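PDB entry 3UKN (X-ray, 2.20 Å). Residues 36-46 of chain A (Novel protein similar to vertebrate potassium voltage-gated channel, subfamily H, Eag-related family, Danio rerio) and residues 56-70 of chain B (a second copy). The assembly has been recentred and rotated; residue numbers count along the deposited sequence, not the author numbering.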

ATOM      1  N   GLN A  36       5.888  -3.437 -24.388  1.00 35.46           N
ATOM      2  CA  GLN A  36       4.656  -3.097 -25.090  1.00 42.78           C
ATOM      3  C   GLN A  36       3.482  -3.960 -24.611  1.00 37.01           C
ATOM      4  O   GLN A  36       2.428  -3.428 -24.281  1.00 44.38           O
ATOM      5  CB  GLN A  36       4.853  -3.197 -26.608  1.00 43.43           C
ATOM      6  CG  GLN A  36       3.695  -2.698 -27.433  1.00 55.83           C
ATOM      7  CD  GLN A  36       3.374  -1.246 -27.163  1.00 80.06           C
ATOM      8  OE1 GLN A  36       4.235  -0.475 -26.737  1.00 91.43           O
ATOM      9  NE2 GLN A  36       2.122  -0.865 -27.395  1.00 84.06           N
ATOM     10  N   ARG A  37       3.668  -5.277 -24.555  1.00 43.41           N
ATOM     11  CA  ARG A  37       2.626  -6.172 -24.056  1.00 35.67           C
ATOM     12  C   ARG A  37       2.221  -5.816 -22.626  1.00 39.09           C
ATOM     13  O   ARG A  37       1.075  -6.032 -22.217  1.00 41.17           O
ATOM     14  CB  ARG A  37       3.088  -7.623 -24.094  1.00 38.51           C
ATOM     15  CG  ARG A  37       3.069  -8.265 -25.483  1.00 36.16           C
ATOM     16  CD  ARG A  37       3.930  -9.523 -25.503  1.00 45.00           C
ATOM     17  NE  ARG A  37       3.367 -10.586 -24.670  1.00 50.88           N
ATOM     18  CZ  ARG A  37       4.092 -11.470 -23.983  1.00 51.15           C
ATOM     19  NH1 ARG A  37       5.425 -11.425 -24.014  1.00 45.35           N
ATOM     20  NH2 ARG A  37       3.482 -12.404 -23.260  1.00 50.04           N
ATOM     21  N   MET A  38       3.166  -5.272 -21.867  1.00 27.77           N
ATOM     22  CA  MET A  38       2.901  -4.905 -20.494  1.00 27.58           C
ATOM     23  C   MET A  38       2.125  -3.595 -20.449  1.00 26.44           C
ATOM     24  O   MET A  38       1.167  -3.480 -19.693  1.00 21.72           O
ATOM     25  CB  MET A  38       4.202  -4.793 -19.693  1.00 22.63           C
ATOM     26  CG  MET A  38       4.901  -6.128 -19.455  1.00 32.05           C
ATOM     27  SD  MET A  38       6.565  -5.862 -18.792  1.00 35.88           S
ATOM     28  CE  MET A  38       6.231  -4.993 -17.260  1.00 26.23           C
ATOM     29  N   LEU A  39       2.535  -2.614 -21.252  1.00 25.72           N
ATOM     30  CA  LEU A  39       1.804  -1.343 -21.296  1.00 33.30           C
ATOM     31  C   LEU A  39       0.365  -1.529 -21.773  1.00 29.49           C
ATOM     32  O   LEU A  39      -0.559  -0.938 -21.207  1.00 32.99           O
ATOM     33  CB  LEU A  39       2.517  -0.306 -22.153  1.00 37.08           C
ATOM     34  CG  LEU A  39       3.872   0.120 -21.594  1.00 59.80           C
ATOM     35  CD1 LEU A  39       4.649   0.906 -22.645  1.00 73.69           C
ATOM     36  CD2 LEU A  39       3.696   0.919 -20.308  1.00 57.54           C
ATOM     37  N   GLU A  40       0.166  -2.378 -22.779  1.00 30.49           N
ATOM     38  CA  GLU A  40      -1.185  -2.602 -23.289  1.00 31.04           C
ATOM     39  C   GLU A  40      -2.017  -3.318 -22.241  1.00 33.51           C
ATOM     40  O   GLU A  40      -3.211  -3.043 -22.086  1.00 36.76           O
ATOM     41  CB  GLU A  40      -1.184  -3.369 -24.629  1.00 31.22           C
ATOM     42  CG  GLU A  40      -0.358  -2.697 -25.695  1.00 52.05           C
ATOM     43  CD  GLU A  40      -0.486  -3.372 -27.062  1.00 75.09           C
ATOM     44  OE1 GLU A  40      -1.101  -4.456 -27.134  1.00 82.09           O
ATOM     45  OE2 GLU A  40       0.022  -2.813 -28.065  1.00 79.33           O
ATOM     46  N   CYS A  41      -1.388  -4.237 -21.512  1.00 34.58           N
ATOM     47  CA  CYS A  41      -2.125  -4.992 -20.513  1.00 30.15           C
ATOM     48  C   CYS A  41      -2.535  -4.077 -19.364  1.00 28.66           C
ATOM     49  O   CYS A  41      -3.636  -4.188 -18.837  1.00 26.13           O
ATOM     50  CB  CYS A  41      -1.299  -6.159 -19.975  1.00 32.14           C
ATOM     51  SG  CYS A  41      -2.216  -7.211 -18.815  1.00 48.99           S
ATOM     52  N   PHE A  42      -1.633  -3.186 -18.963  1.00 23.34           N
ATOM     53  CA  PHE A  42      -1.946  -2.202 -17.936  1.00 25.01           C
ATOM     54  C   PHE A  42      -3.245  -1.432 -18.234  1.00 21.20           C
ATOM     55  O   PHE A  42      -4.153  -1.374 -17.412  1.00 35.02           O
ATOM     56  CB  PHE A  42      -0.778  -1.229 -17.786  1.00 30.22           C
ATOM     57  CG  PHE A  42      -0.837  -0.412 -16.525  1.00 39.33           C
ATOM     58  CD1 PHE A  42      -0.625  -1.012 -15.290  1.00 46.28           C
ATOM     59  CD2 PHE A  42      -1.088   0.945 -16.567  1.00 38.37           C
ATOM     60  CE1 PHE A  42      -0.668  -0.260 -14.120  1.00 47.28           C
ATOM     61  CE2 PHE A  42      -1.134   1.694 -15.404  1.00 39.96           C
ATOM     62  CZ  PHE A  42      -0.912   1.087 -14.179  1.00 39.72           C
ATOM     63  N   GLN A  43      -3.321  -0.836 -19.417  1.00 24.54           N
ATOM     64  CA  GLN A  43      -4.505  -0.082 -19.829  1.00 31.21           C
ATOM     65  C   GLN A  43      -5.766  -0.955 -19.903  1.00 31.04           C
ATOM     66  O   GLN A  43      -6.831  -0.552 -19.471  1.00 31.33           O
ATOM     67  CB  GLN A  43      -4.261   0.578 -21.195  1.00 47.90           C
ATOM     68  CG  GLN A  43      -3.116   1.565 -21.186  1.00 62.05           C
ATOM     69  CD  GLN A  43      -2.797   2.089 -22.568  1.00 82.54           C
ATOM     70  OE1 GLN A  43      -3.609   2.789 -23.182  1.00 91.57           O
ATOM     71  NE2 GLN A  43      -1.611   1.750 -23.074  1.00 87.21           N
ATOM     72  N   THR A  44      -5.633  -2.144 -20.474  1.00 27.57           N
ATOM     73  CA  THR A  44      -6.755  -3.071 -20.604  1.00 25.50           C
ATOM     74  C   THR A  44      -7.416  -3.391 -19.281  1.00 25.17           C
ATOM     75  O   THR A  44      -8.623  -3.610 -19.241  1.00 32.51           O
ATOM     76  CB  THR A  44      -6.301  -4.394 -21.266  1.00 22.81           C
ATOM     77  OG1 THR A  44      -5.864  -4.098 -22.584  1.00 32.15           O
ATOM     78  CG2 THR A  44      -7.445  -5.418 -21.335  1.00 24.54           C
ATOM     79  N   THR A  45      -6.636  -3.420 -18.197  1.00 17.61           N
ATOM     80  CA  THR A  45      -7.178  -3.804 -16.901  1.00 23.19           C
ATOM     81  C   THR A  45      -7.113  -2.695 -15.840  1.00 26.52           C
ATOM     82  O   THR A  45      -7.499  -2.913 -14.692  1.00 29.60           O
ATOM     83  CB  THR A  45      -6.424  -5.024 -16.328  1.00 32.69           C
ATOM     84  OG1 THR A  45      -5.072  -4.642 -16.042  1.00 28.67           O
ATOM     85  CG2 THR A  45      -6.447  -6.219 -17.324  1.00 27.94           C
ATOM     86  N   TRP A  46      -6.620  -1.517 -16.211  1.00 28.86           N
ATOM     87  CA  TRP A  46      -6.543  -0.411 -15.246  1.00 31.91           C
ATOM     88  C   TRP A  46      -7.904   0.023 -14.694  1.00 22.44           C
ATOM     89  O   TRP A  46      -8.893   0.131 -15.424  1.00 28.10           O
ATOM     90  CB  TRP A  46      -5.811   0.810 -15.826  1.00 31.22           C
ATOM     91  CG  TRP A  46      -5.951   2.012 -14.928  1.00 36.70           C
ATOM     92  CD1 TRP A  46      -6.803   3.072 -15.102  1.00 41.51           C
ATOM     93  CD2 TRP A  46      -5.257   2.255 -13.687  1.00 27.74           C
ATOM     94  NE1 TRP A  46      -6.669   3.960 -14.056  1.00 34.48           N
ATOM     95  CE2 TRP A  46      -5.733   3.485 -13.184  1.00 26.25           C
ATOM     96  CE3 TRP A  46      -4.289   1.553 -12.966  1.00 30.94           C
ATOM     97  CZ2 TRP A  46      -5.252   4.033 -11.984  1.00 35.31           C
ATOM     98  CZ3 TRP A  46      -3.822   2.097 -11.780  1.00 34.23           C
ATOM     99  CH2 TRP A  46      -4.307   3.328 -11.298  1.00 35.68           C
TER
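Chain B, residues 56-70: ELLKDFPDELRADIA

Residues 36-45 of chain A form a helix that began earlier in the chain; Trp A46 is the first residue to leave helical phi/psi. Glu B56 to Phe B61 run through two overlapping type I turns, Glu B56-Lys B59 and Leu B58-Phe B61, the second closed by Phe B61 N to Leu B58 O at 3.1 Å. Pro B62 then takes the N-cap position of a helix that spans 63-70 and continues beyond. The two helices run in largely opposed directions, with 141° between their N-to-C axes (signed crossing angle -141°) and a closest axial approach of 11.1 Å. The register descends accordingly: CA of Met A38 lies 7.6 Å from CA of Leu B65, CA of Cys A41 6.7 Å from CA of Phe B61, and CA of Thr A45 7.1 Å from CA of Asp B60. The contact buries 586 Å², both sides summed.

Cys A41 points toward chain B and meets three residues. Its SG lies over one face of the Phe B61 ring, 3.9 Å from the ring centroid and 25° off the normal, a sulfur-aromatic contact; Cys A41 CB adds a CH-pi contact at 4.2 Å from the same centroid. The sulfur also touches Pro B62, SG to CD 3.4 Å, while Cys A41 CB packs on Leu B65 CD2 at 3.7 Å. Phe B61, whose CA-to-CB bond points sideways, brings its ring end closer to chain A, with CZ 3.6 Å from Met A38 O and CE1 at the edge of the Phe A42 ring. Met A38 extends this apolar surface along the chain B helix: its CG is 3.7 Å from Leu B65 CD1, and its SD 3.8 Å from Ile B69 CG1. Before the chain B helix starts, Leu B57 reaches Phe A42, CD2 to CE1 3.7 Å.

Polar contacts flank the apolar packing. Arg A37 donates from NH1 and NH2 to Asp B68 OD2, each at 3.2 Å, so one carboxylate oxygen receives both hydrogen bonds at the guanidinium edge and completes a salt bridge. Leu B65 CD1 lies over one face of that guanidinium. Thr A45 OG1 merely packs near Asp B60 CB, at 4.2 Å; the polar link between these residues is a water, donating to Asp B60 OD1 at 2.6 Å from its O and, weakly, to Thr A45 O at 3.4 Å; Asp B60 itself is poorly ordered.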

ATOM      1  N   GLU B  56       1.110  -3.726  -5.996  1.00 43.95           N
ATOM      2  CA  GLU B  56       1.480  -4.897  -6.780  1.00 38.97           C
ATOM      3  C   GLU B  56       1.007  -4.649  -8.203  1.00 42.78           C
ATOM      4  O   GLU B  56      -0.163  -4.897  -8.535  1.00 35.29           O
ATOM      5  CB  GLU B  56       0.820  -6.155  -6.184  1.00 40.26           C
ATOM      6  CG  GLU B  56       1.453  -7.501  -6.549  1.00 51.57           C
ATOM      7  CD  GLU B  56       0.708  -8.711  -5.944  1.00 59.72           C
ATOM      8  OE1 GLU B  56       0.416  -8.680  -4.721  1.00 62.50           O
ATOM      9  OE2 GLU B  56       0.424  -9.693  -6.692  1.00 54.25           O
ATOM     10  N   LEU B  57       1.915  -4.153  -9.045  1.00 50.74           N
ATOM     11  CA  LEU B  57       1.557  -3.686 -10.393  1.00 50.04           C
ATOM     12  C   LEU B  57       1.179  -4.812 -11.324  1.00 51.04           C
ATOM     13  O   LEU B  57       0.504  -4.590 -12.324  1.00 56.40           O
ATOM     14  CB  LEU B  57       2.710  -2.907 -11.036  1.00 59.18           C
ATOM     15  CG  LEU B  57       2.913  -1.419 -10.737  1.00 66.15           C
ATOM     16  CD1 LEU B  57       4.347  -1.036 -11.075  1.00 71.28           C
ATOM     17  CD2 LEU B  57       1.902  -0.525 -11.496  1.00 60.94           C
ATOM     18  N   LEU B  58       1.615  -6.024 -10.998  1.00 26.21           N
ATOM     19  CA  LEU B  58       1.555  -7.130 -11.959  1.00 31.22           C
ATOM     20  C   LEU B  58       0.487  -8.142 -11.598  1.00 31.85           C
ATOM     21  O   LEU B  58       0.272  -9.110 -12.330  1.00 33.70           O
ATOM     22  CB  LEU B  58       2.915  -7.824 -12.059  1.00 25.49           C
ATOM     23  CG  LEU B  58       4.109  -6.885 -12.218  1.00 32.05           C
ATOM     24  CD1 LEU B  58       5.388  -7.674 -12.221  1.00 35.54           C
ATOM     25  CD2 LEU B  58       3.996  -6.012 -13.481  1.00 37.51           C
ATOM     26  N   LYS B  59      -0.177  -7.905 -10.471  1.00 40.05           N
ATOM     27  CA  LYS B  59      -1.189  -8.817  -9.948  1.00 46.08           C
ATOM     28  C   LYS B  59      -2.299  -9.197 -10.934  1.00 50.25           C
ATOM     29  O   LYS B  59      -2.748 -10.343 -10.949  1.00 57.90           O
ATOM     30  CB  LYS B  59      -1.823  -8.244  -8.682  1.00 46.20           C
ATOM     31  CG  LYS B  59      -2.951  -9.110  -8.141  1.00 52.78           C
ATOM     32  CD  LYS B  59      -3.278  -8.763  -6.689  1.00 57.15           C
ATOM     33  CE  LYS B  59      -3.906  -9.950  -5.961  1.00 59.33           C
ATOM     34  NZ  LYS B  59      -3.760  -9.801  -4.486  1.00 55.35           N
ATOM     35  N   ASP B  60      -2.747  -8.234 -11.733  1.00 54.13           N
ATOM     36  CA  ASP B  60      -3.868  -8.455 -12.646  1.00 66.36           C
ATOM     37  C   ASP B  60      -3.444  -8.920 -14.037  1.00 61.66           C
ATOM     38  O   ASP B  60      -4.278  -9.198 -14.894  1.00 66.21           O
ATOM     39  CB  ASP B  60      -4.721  -7.195 -12.744  1.00 74.71           C
ATOM     40  CG  ASP B  60      -5.430  -6.881 -11.446  1.00 78.97           C
ATOM     41  OD1 ASP B  60      -5.466  -5.692 -11.055  1.00 78.61           O
ATOM     42  OD2 ASP B  60      -5.942  -7.830 -10.810  1.00 77.55           O
ATOM     43  N   PHE B  61      -2.142  -8.996 -14.255  1.00 37.56           N
ATOM     44  CA  PHE B  61      -1.612  -9.452 -15.524  1.00 37.90           C
ATOM     45  C   PHE B  61      -1.856 -10.953 -15.679  1.00 50.16           C
ATOM     46  O   PHE B  61      -1.885 -11.691 -14.690  1.00 54.01           O
ATOM     47  CB  PHE B  61      -0.113  -9.158 -15.606  1.00 33.59           C
ATOM     48  CG  PHE B  61       0.213  -7.726 -15.904  1.00 35.08           C
ATOM     49  CD1 PHE B  61      -0.714  -6.721 -15.668  1.00 48.46           C
ATOM     50  CD2 PHE B  61       1.446  -7.383 -16.430  1.00 32.83           C
ATOM     51  CE1 PHE B  61      -0.414  -5.388 -15.949  1.00 43.10           C
ATOM     52  CE2 PHE B  61       1.754  -6.061 -16.715  1.00 36.95           C
ATOM     53  CZ  PHE B  61       0.824  -5.061 -16.480  1.00 32.39           C
ATOM     54  N   PRO B  62      -2.027 -11.408 -16.928  1.00 43.20           N
ATOM     55  CA  PRO B  62      -2.249 -12.821 -17.266  1.00 48.07           C
ATOM     56  C   PRO B  62      -1.039 -13.667 -16.907  1.00 44.03           C
ATOM     57  O   PRO B  62       0.083 -13.189 -17.037  1.00 42.79           O
ATOM     58  CB  PRO B  62      -2.409 -12.798 -18.790  1.00 48.35           C
ATOM     59  CG  PRO B  62      -2.804 -11.387 -19.118  1.00 50.43           C
ATOM     60  CD  PRO B  62      -2.085 -10.539 -18.114  1.00 45.77           C
ATOM     61  N   ASP B  63      -1.268 -14.905 -16.485  1.00 53.85           N
ATOM     62  CA  ASP B  63      -0.189 -15.809 -16.093  1.00 51.58           C
ATOM     63  C   ASP B  63       0.974 -15.856 -17.092  1.00 50.19           C
ATOM     64  O   ASP B  63       2.132 -15.721 -16.692  1.00 44.96           O
ATOM     65  CB  ASP B  63      -0.740 -17.211 -15.849  1.00 61.69           C
ATOM     66  CG  ASP B  63      -1.725 -17.255 -14.698  1.00 78.78           C
ATOM     67  OD1 ASP B  63      -1.476 -16.595 -13.664  1.00 73.59           O
ATOM     68  OD2 ASP B  63      -2.753 -17.949 -14.830  1.00 95.15           O
ATOM     69  N   GLU B  64       0.670 -16.026 -18.378  1.00 79.58           N
ATOM     70  CA  GLU B  64       1.705 -16.142 -19.407  1.00 75.77           C
ATOM     71  C   GLU B  64       2.607 -14.901 -19.507  1.00 65.63           C
ATOM     72  O   GLU B  64       3.798 -15.011 -19.788  1.00 59.77           O
ATOM     73  CB  GLU B  64       1.080 -16.473 -20.779  1.00 29.72           C
ATOM     74  N   LEU B  65       2.036 -13.723 -19.270  1.00 39.94           N
ATOM     75  CA  LEU B  65       2.788 -12.468 -19.359  1.00 40.04           C
ATOM     76  C   LEU B  65       3.631 -12.268 -18.090  1.00 33.83           C
ATOM     77  O   LEU B  65       4.763 -11.753 -18.138  1.00 37.06           O
ATOM     78  CB  LEU B  65       1.839 -11.285 -19.622  1.00 36.61           C
ATOM     79  CG  LEU B  65       2.322  -9.842 -19.411  1.00 41.49           C
ATOM     80  CD1 LEU B  65       3.508  -9.469 -20.297  1.00 36.70           C
ATOM     81  CD2 LEU B  65       1.172  -8.845 -19.620  1.00 43.23           C
ATOM     82  N   ARG B  66       3.072 -12.715 -16.967  1.00 30.17           N
ATOM     83  CA  ARG B  66       3.799 -12.805 -15.706  1.00 36.00           C
ATOM     84  C   ARG B  66       4.969 -13.785 -15.762  1.00 42.99           C
ATOM     85  O   ARG B  66       6.038 -13.516 -15.207  1.00 48.49           O
ATOM     86  CB  ARG B  66       2.854 -13.197 -14.568  1.00 31.59           C
ATOM     87  CG  ARG B  66       1.927 -12.070 -14.134  1.00 30.06           C
ATOM     88  CD  ARG B  66       0.862 -12.542 -13.148  1.00 37.57           C
ATOM     89  NE  ARG B  66       1.439 -13.101 -11.936  1.00 39.18           N
ATOM     90  CZ  ARG B  66       1.723 -12.412 -10.833  1.00 40.48           C
ATOM     91  NH1 ARG B  66       1.480 -11.104 -10.764  1.00 29.60           N
ATOM     92  NH2 ARG B  66       2.250 -13.045  -9.784  1.00 38.71           N
ATOM     93  N   ALA B  67       4.777 -14.935 -16.397  1.00 51.68           N
ATOM     94  CA  ALA B  67       5.902 -15.844 -16.588  1.00 46.42           C
ATOM     95  C   ALA B  67       6.956 -15.130 -17.435  1.00 51.22           C
ATOM     96  O   ALA B  67       8.116 -15.026 -17.047  1.00 47.74           O
ATOM     97  CB  ALA B  67       5.462 -17.139 -17.251  1.00 44.36           C
ATOM     98  N   ASP B  68       6.547 -14.608 -18.584  1.00 36.67           N
ATOM     99  CA  ASP B  68       7.507 -13.939 -19.445  1.00 35.67           C
ATOM    100  C   ASP B  68       8.318 -12.842 -18.733  1.00 43.60           C
ATOM    101  O   ASP B  68       9.527 -12.723 -18.944  1.00 49.02           O
ATOM    102  CB  ASP B  68       6.842 -13.439 -20.732  1.00 48.44           C
ATOM    103  CG  ASP B  68       6.625 -14.560 -21.745  1.00 56.53           C
ATOM    104  OD1 ASP B  68       7.108 -15.691 -21.499  1.00 59.58           O
ATOM    105  OD2 ASP B  68       5.988 -14.309 -22.793  1.00 60.76           O
ATOM    106  N   ILE B  69       7.666 -12.048 -17.885  1.00 35.11           N
ATOM    107  CA  ILE B  69       8.406 -11.090 -17.066  1.00 27.04           C
ATOM    108  C   ILE B  69       9.367 -11.792 -16.088  1.00 30.82           C
ATOM    109  O   ILE B  69      10.545 -11.430 -15.977  1.00 29.80           O
ATOM    110  CB  ILE B  69       7.478 -10.201 -16.238  1.00 27.34           C
ATOM    111  CG1 ILE B  69       6.632  -9.304 -17.153  1.00 37.37           C
ATOM    112  CG2 ILE B  69       8.303  -9.379 -15.265  1.00 27.70           C
ATOM    113  CD1 ILE B  69       5.299  -8.902 -16.553  1.00 33.84           C
ATOM    114  N   ALA B  70       8.862 -12.780 -15.363  1.00 29.93           N
ATOM    115  CA  ALA B  70       9.704 -13.442 -14.363  1.00 36.52           C
ATOM    116  C   ALA B  70      11.041 -13.954 -14.949  1.00 39.29           C
ATOM    117  O   ALA B  70      12.098 -13.766 -14.336  1.00 41.51           O
ATOM    118  CB  ALA B  70       8.942 -14.550 -13.645  1.00 29.35           C
TER
HETATM  119  O   HOH W   1      -5.264  -3.305 -12.166  1.00 49.81           O